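Local structure of dehydroquinate synthase (Thermus thermophilus, 1UJN) at residues 12-25 against 148-160. The protein probably catalyses the conversion of 3-deoxy-D-arabino-heptulosonate 7-phosphate to 3-dehydroquinate and phosphate, the second step of chorismate biosynthesis, using NAD and a divalent metal. Numbering follows the deposited sequence.
Sequences YPILVGEGVLKEVP and FPQGVYAELRALK
Glu155 reaches across from the end of strand 151-155 and grips the turn that leaves strand 12-17. Glu155 OE1 accepts from Gly19 N at 2.7 Å on the syn lone pair, and from Val20 N nearly end-on. A water links the same oxygen to Leu21 N. CG lies anti to the backbone N (chi1 175°) and the chain then bends at chi2 (52°), which brings the carboxylate to the N-H groups of the turn. OE2 is held from its own segment by Arg157 N, on the anti side. Both Gly17 and Gly19 adopt backbone angles that a side chain would not tolerate.

Tyr153 is the second anchor. Val24 CG2 sits 3.6 Å from the centroid of the Tyr153 ring, over one face, as a CH-pi contact. Leu15 CD2 lies 3.6 Å from Tyr153 CE1, with the two side chains running the same way. Water joins Tyr153 OH to Glu23 O. At the other end Pro149 CG lies over the Tyr12 ring, and Tyr12 OH bonds to Ser127 O.

Strands 12-17 and 151-155 run parallel, with their axes 4.7 Å apart at closest approach. Five backbone hydrogen bonds join them, from Val152 N to Pro13 O through to Leu156 N to Gly17 O. On the sheet face away from Tyr153, Ile14 CG1 meets Val152 CB at 4.0 Å. Strand 2-6 flanks 12-17 and strand 112-117 flanks 151-155, so the pair lies inside the mixed sheet of the N-terminal half.

A glutamine in place of Glu155 could keep one oxygen on Gly19 N and Val20 N, but its NH2 would probably leave Arg157 N without an acceptor and the charge facing these N-H groups would be lost. The contact thus joins apolar packing against Tyr153 to a buried carboxylate, held by backbone N-H groups from both segments, which would be expected to favour its charged form.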
loop_
_atom_site.group_PDB
_atom_site.type_symbol
_atom_site.label_atom_id
_atom_site.label_comp_id
_atom_site.label_asym_id
_atom_site.label_seq_id
_atom_site.Cartn_x
_atom_site.Cartn_y
_atom_site.Cartn_z
ATOM N N TYR A 12 -13.854 0.188 -13.517
ATOM C CA TYR A 12 -12.969 -0.303 -14.562
ATOM C C TYR A 12 -13.682 -1.415 -15.324
ATOM O O TYR A 12 -14.566 -2.084 -14.789
ATOM C CB TYR A 12 -11.632 -0.821 -14.002
ATOM C CG TYR A 12 -11.728 -2.021 -13.089
ATOM C CD1 TYR A 12 -11.849 -1.863 -11.711
ATOM C CD2 TYR A 12 -11.660 -3.320 -13.602
ATOM C CE1 TYR A 12 -11.889 -2.974 -10.859
ATOM C CE2 TYR A 12 -11.707 -4.436 -12.766
ATOM C CZ TYR A 12 -11.819 -4.252 -11.395
ATOM O OH TYR A 12 -11.850 -5.349 -10.565
ATOM N N PRO A 13 -13.321 -1.602 -16.596
ATOM C CA PRO A 13 -13.911 -2.628 -17.458
ATOM C C PRO A 13 -13.153 -3.951 -17.401
ATOM O O PRO A 13 -11.951 -3.979 -17.132
ATOM C CB PRO A 13 -13.804 -1.999 -18.834
ATOM C CG PRO A 13 -12.435 -1.361 -18.751
ATOM C CD PRO A 13 -12.455 -0.698 -17.380
ATOM N N ILE A 14 -13.873 -5.036 -17.667
ATOM C CA ILE A 14 -13.289 -6.371 -17.718
ATOM C C ILE A 14 -13.737 -6.919 -19.067
ATOM O O ILE A 14 -14.936 -7.087 -19.306
ATOM C CB ILE A 14 -13.832 -7.302 -16.607
ATOM C CG1 ILE A 14 -13.374 -6.814 -15.229
ATOM C CG2 ILE A 14 -13.355 -8.731 -16.860
ATOM C CD1 ILE A 14 -14.018 -7.562 -14.066
ATOM N N LEU A 15 -12.780 -7.171 -19.953
ATOM C CA LEU A 15 -13.090 -7.699 -21.282
ATOM C C LEU A 15 -12.708 -9.165 -21.346
ATOM O O LEU A 15 -11.634 -9.550 -20.891
ATOM C CB LEU A 15 -12.305 -6.946 -22.363
ATOM C CG LEU A 15 -12.750 -5.536 -22.766
ATOM C CD1 LEU A 15 -14.084 -5.607 -23.506
ATOM C CD2 LEU A 15 -12.860 -4.663 -21.524
ATOM N N VAL A 16 -13.587 -9.982 -21.920
ATOM C CA VAL A 16 -13.315 -11.409 -22.059
ATOM C C VAL A 16 -13.698 -11.821 -23.480
ATOM O O VAL A 16 -14.851 -11.686 -23.874
ATOM C CB VAL A 16 -14.147 -12.241 -21.056
ATOM C CG1 VAL A 16 -13.766 -13.714 -21.164
ATOM C CG2 VAL A 16 -13.917 -11.730 -19.634
ATOM N N GLY A 17 -12.726 -12.302 -24.247
ATOM C CA GLY A 17 -13.015 -12.717 -25.610
ATOM C C GLY A 17 -11.763 -12.832 -26.454
ATOM O O GLY A 17 -10.654 -12.882 -25.925
ATOM N N GLU A 18 -11.934 -12.891 -27.771
ATOM C CA GLU A 18 -10.791 -12.991 -28.667
ATOM C C GLU A 18 -10.564 -11.646 -29.334
ATOM O O GLU A 18 -11.444 -11.122 -30.016
ATOM C CB GLU A 18 -11.026 -14.080 -29.715
ATOM C CG GLU A 18 -11.034 -15.484 -29.125
ATOM C CD GLU A 18 -11.232 -16.567 -30.168
ATOM O OE1 GLU A 18 -10.535 -16.532 -31.207
ATOM O OE2 GLU A 18 -12.078 -17.458 -29.941
ATOM N N GLY A 19 -9.379 -11.090 -29.118
ATOM C CA GLY A 19 -9.045 -9.801 -29.686
ATOM C C GLY A 19 -9.251 -8.701 -28.664
ATOM O O GLY A 19 -9.640 -7.591 -29.012
ATOM N N VAL A 20 -9.001 -9.004 -27.395
ATOM C CA VAL A 20 -9.173 -8.001 -26.345
ATOM C C VAL A 20 -8.197 -6.821 -26.447
ATOM O O VAL A 20 -8.508 -5.719 -25.998
ATOM C CB VAL A 20 -9.055 -8.633 -24.934
ATOM C CG1 VAL A 20 -10.136 -9.692 -24.757
ATOM C CG2 VAL A 20 -7.669 -9.236 -24.730
ATOM N N LEU A 21 -7.025 -7.036 -27.038
ATOM C CA LEU A 21 -6.048 -5.951 -27.166
ATOM C C LEU A 21 -6.578 -4.729 -27.907
ATOM O O LEU A 21 -6.190 -3.599 -27.606
ATOM C CB LEU A 21 -4.774 -6.446 -27.856
ATOM C CG LEU A 21 -3.768 -7.180 -26.970
ATOM C CD1 LEU A 21 -2.601 -7.654 -27.816
ATOM C CD2 LEU A 21 -3.271 -6.251 -25.864
ATOM N N LYS A 22 -7.465 -4.950 -28.873
ATOM C CA LYS A 22 -8.040 -3.852 -29.645
ATOM C C LYS A 22 -8.911 -2.965 -28.752
ATOM O O LYS A 22 -9.177 -1.809 -29.081
ATOM C CB LYS A 22 -8.902 -4.401 -30.786
ATOM C CG LYS A 22 -10.322 -4.731 -30.351
ATOM C CD LYS A 22 -11.144 -5.337 -31.475
ATOM C CE LYS A 22 -12.385 -6.020 -30.927
ATOM N NZ LYS A 22 -12.047 -7.124 -29.986
ATOM N N GLU A 23 -9.358 -3.514 -27.628
ATOM C CA GLU A 23 -10.219 -2.783 -26.701
ATOM C C GLU A 23 -9.475 -1.998 -25.623
ATOM O O GLU A 23 -10.093 -1.282 -24.838
ATOM C CB GLU A 23 -11.190 -3.754 -26.028
ATOM C CG GLU A 23 -12.161 -4.405 -26.997
ATOM C CD GLU A 23 -13.000 -3.379 -27.730
ATOM O OE1 GLU A 23 -13.757 -2.644 -27.063
ATOM O OE2 GLU A 23 -12.897 -3.301 -28.973
ATOM N N VAL A 24 -8.157 -2.127 -25.578
ATOM C CA VAL A 24 -7.385 -1.416 -24.562
ATOM C C VAL A 24 -7.184 0.040 -24.954
ATOM O O VAL A 24 -6.767 0.331 -26.070
ATOM C CB VAL A 24 -5.992 -2.054 -24.357
ATOM C CG1 VAL A 24 -5.232 -1.309 -23.262
ATOM C CG2 VAL A 24 -6.140 -3.536 -23.997
ATOM N N PRO A 25 -7.492 0.981 -24.046
ATOM C CA PRO A 25 -7.290 2.389 -24.409
ATOM C C PRO A 25 -5.791 2.632 -24.623
ATOM O O PRO A 25 -4.964 2.160 -23.839
ATOM C CB PRO A 25 -7.793 3.144 -23.181
ATOM C CG PRO A 25 -8.801 2.213 -22.583
ATOM C CD PRO A 25 -8.145 0.862 -22.731
ATOM N N PHE A 148 -6.886 -1.698 -7.269
ATOM C CA PHE A 148 -7.664 -2.148 -8.414
ATOM C C PHE A 148 -7.050 -1.812 -9.749
ATOM O O PHE A 148 -6.473 -0.742 -9.928
ATOM C CB PHE A 148 -9.072 -1.554 -8.359
ATOM C CG PHE A 148 -9.805 -1.872 -7.099
ATOM C CD1 PHE A 148 -9.625 -1.100 -5.965
ATOM C CD2 PHE A 148 -10.633 -2.985 -7.029
ATOM C CE1 PHE A 148 -10.256 -1.430 -4.769
ATOM C CE2 PHE A 148 -11.271 -3.327 -5.833
ATOM C CZ PHE A 148 -11.079 -2.546 -4.705
ATOM N N PRO A 149 -7.183 -2.728 -10.718
ATOM C CA PRO A 149 -6.628 -2.480 -12.049
ATOM C C PRO A 149 -7.453 -1.409 -12.744
ATOM O O PRO A 149 -8.610 -1.164 -12.388
ATOM C CB PRO A 149 -6.741 -3.839 -12.733
ATOM C CG PRO A 149 -7.982 -4.415 -12.135
ATOM C CD PRO A 149 -7.857 -4.039 -10.658
ATOM N N GLN A 150 -6.842 -0.767 -13.728
ATOM C CA GLN A 150 -7.490 0.270 -14.506
ATOM C C GLN A 150 -8.313 -0.424 -15.588
ATOM O O GLN A 150 -9.166 0.186 -16.231
ATOM C CB GLN A 150 -6.410 1.146 -15.126
ATOM C CG GLN A 150 -6.894 2.382 -15.809
ATOM C CD GLN A 150 -5.736 3.258 -16.222
ATOM O OE1 GLN A 150 -5.407 4.240 -15.549
ATOM N NE2 GLN A 150 -5.126 2.925 -17.355
ATOM N N GLY A 151 -8.047 -1.713 -15.769
ATOM C CA GLY A 151 -8.760 -2.508 -16.756
ATOM C C GLY A 151 -8.258 -3.944 -16.726
ATOM O O GLY A 151 -7.111 -4.187 -16.341
ATOM N N VAL A 152 -9.113 -4.893 -17.109
ATOM C CA VAL A 152 -8.739 -6.313 -17.152
ATOM C C VAL A 152 -9.084 -6.804 -18.553
ATOM O O VAL A 152 -10.210 -6.625 -19.011
ATOM C CB VAL A 152 -9.524 -7.154 -16.130
ATOM C CG1 VAL A 152 -9.139 -8.632 -16.257
ATOM C CG2 VAL A 152 -9.220 -6.670 -14.715
ATOM N N TYR A 153 -8.115 -7.415 -19.221
ATOM C CA TYR A 153 -8.303 -7.891 -20.586
ATOM C C TYR A 153 -7.900 -9.350 -20.690
ATOM O O TYR A 153 -6.712 -9.674 -20.699
ATOM C CB TYR A 153 -7.470 -7.013 -21.525
ATOM C CG TYR A 153 -7.892 -5.560 -21.445
ATOM C CD1 TYR A 153 -8.916 -5.070 -22.255
ATOM C CD2 TYR A 153 -7.351 -4.704 -20.479
ATOM C CE1 TYR A 153 -9.398 -3.767 -22.101
ATOM C CE2 TYR A 153 -7.832 -3.403 -20.313
ATOM C CZ TYR A 153 -8.855 -2.947 -21.127
ATOM O OH TYR A 153 -9.376 -1.682 -20.950
ATOM N N ALA A 154 -8.911 -10.217 -20.762
ATOM C CA ALA A 154 -8.730 -11.666 -20.834
ATOM C C ALA A 154 -8.824 -12.184 -22.259
ATOM O O ALA A 154 -9.921 -12.351 -22.801
ATOM C CB ALA A 154 -9.773 -12.365 -19.959
ATOM N N GLU A 155 -7.663 -12.429 -22.850
ATOM C CA GLU A 155 -7.559 -12.932 -24.212
ATOM C C GLU A 155 -7.698 -14.443 -24.153
ATOM O O GLU A 155 -6.783 -15.135 -23.718
ATOM C CB GLU A 155 -6.197 -12.558 -24.794
ATOM C CG GLU A 155 -5.932 -13.128 -26.175
ATOM C CD GLU A 155 -7.050 -12.824 -27.141
ATOM O OE1 GLU A 155 -7.337 -11.627 -27.370
ATOM O OE2 GLU A 155 -7.647 -13.786 -27.670
ATOM N N LEU A 156 -8.841 -14.952 -24.594
ATOM C CA LEU A 156 -9.088 -16.387 -24.555
ATOM C C LEU A 156 -8.089 -17.199 -25.383
ATOM O O LEU A 156 -7.818 -18.353 -25.069
ATOM C CB LEU A 156 -10.530 -16.673 -24.996
ATOM C CG LEU A 156 -11.571 -15.965 -24.116
ATOM C CD1 LEU A 156 -12.977 -16.280 -24.604
ATOM C CD2 LEU A 156 -11.401 -16.404 -22.666
ATOM N N ARG A 157 -7.527 -16.603 -26.429
ATOM C CA ARG A 157 -6.567 -17.341 -27.228
ATOM C C ARG A 157 -5.363 -17.735 -26.385
ATOM O O ARG A 157 -4.619 -18.653 -26.706
ATOM C CB ARG A 157 -6.123 -16.448 -28.387
ATOM C CG ARG A 157 -5.142 -17.154 -29.322
ATOM C CD ARG A 157 -4.927 -16.375 -30.624
ATOM N NE ARG A 157 -4.770 -14.945 -30.350
ATOM C CZ ARG A 157 -3.528 -14.501 -30.077
ATOM N NH1 ARG A 157 -2.509 -15.343 -30.068
ATOM N NH2 ARG A 157 -3.331 -13.205 -29.818
ATOM N N ALA A 158 -5.184 -17.061 -25.251
ATOM C CA ALA A 158 -4.081 -17.372 -24.351
ATOM C C ALA A 158 -4.326 -18.610 -23.483
ATOM O O ALA A 158 -3.380 -19.215 -22.988
ATOM C CB ALA A 158 -3.781 -16.163 -23.464
ATOM N N LEU A 159 -5.589 -18.984 -23.300
ATOM C CA LEU A 159 -5.934 -20.145 -22.476
ATOM C C LEU A 159 -5.679 -21.494 -23.144
ATOM O O LEU A 159 -5.701 -22.534 -22.486
ATOM C CB LEU A 159 -7.408 -20.090 -22.075
ATOM C CG LEU A 159 -7.895 -18.926 -21.217
ATOM C CD1 LEU A 159 -9.404 -19.021 -21.049
ATOM C CD2 LEU A 159 -7.194 -18.958 -19.874
ATOM N N LYS A 160 -5.442 -21.478 -24.449
ATOM C CA LYS A 160 -5.223 -22.714 -25.188
ATOM C C LYS A 160 -3.941 -23.465 -24.835
ATOM O O LYS A 160 -3.877 -24.685 -24.974
ATOM C CB LYS A 160 -5.292 -22.413 -26.686
ATOM C CG LYS A 160 -6.663 -21.873 -27.096
ATOM C CD LYS A 160 -6.757 -21.537 -28.572
ATOM C CE LYS A 160 -7.958 -20.636 -28.834
ATOM N NZ LYS A 160 -7.854 -19.899 -30.127
HETATM O O HOH W 1 -5.583 -9.812 -27.816
HETATM O O HOH W 2 -11.424 -0.828 -22.514
#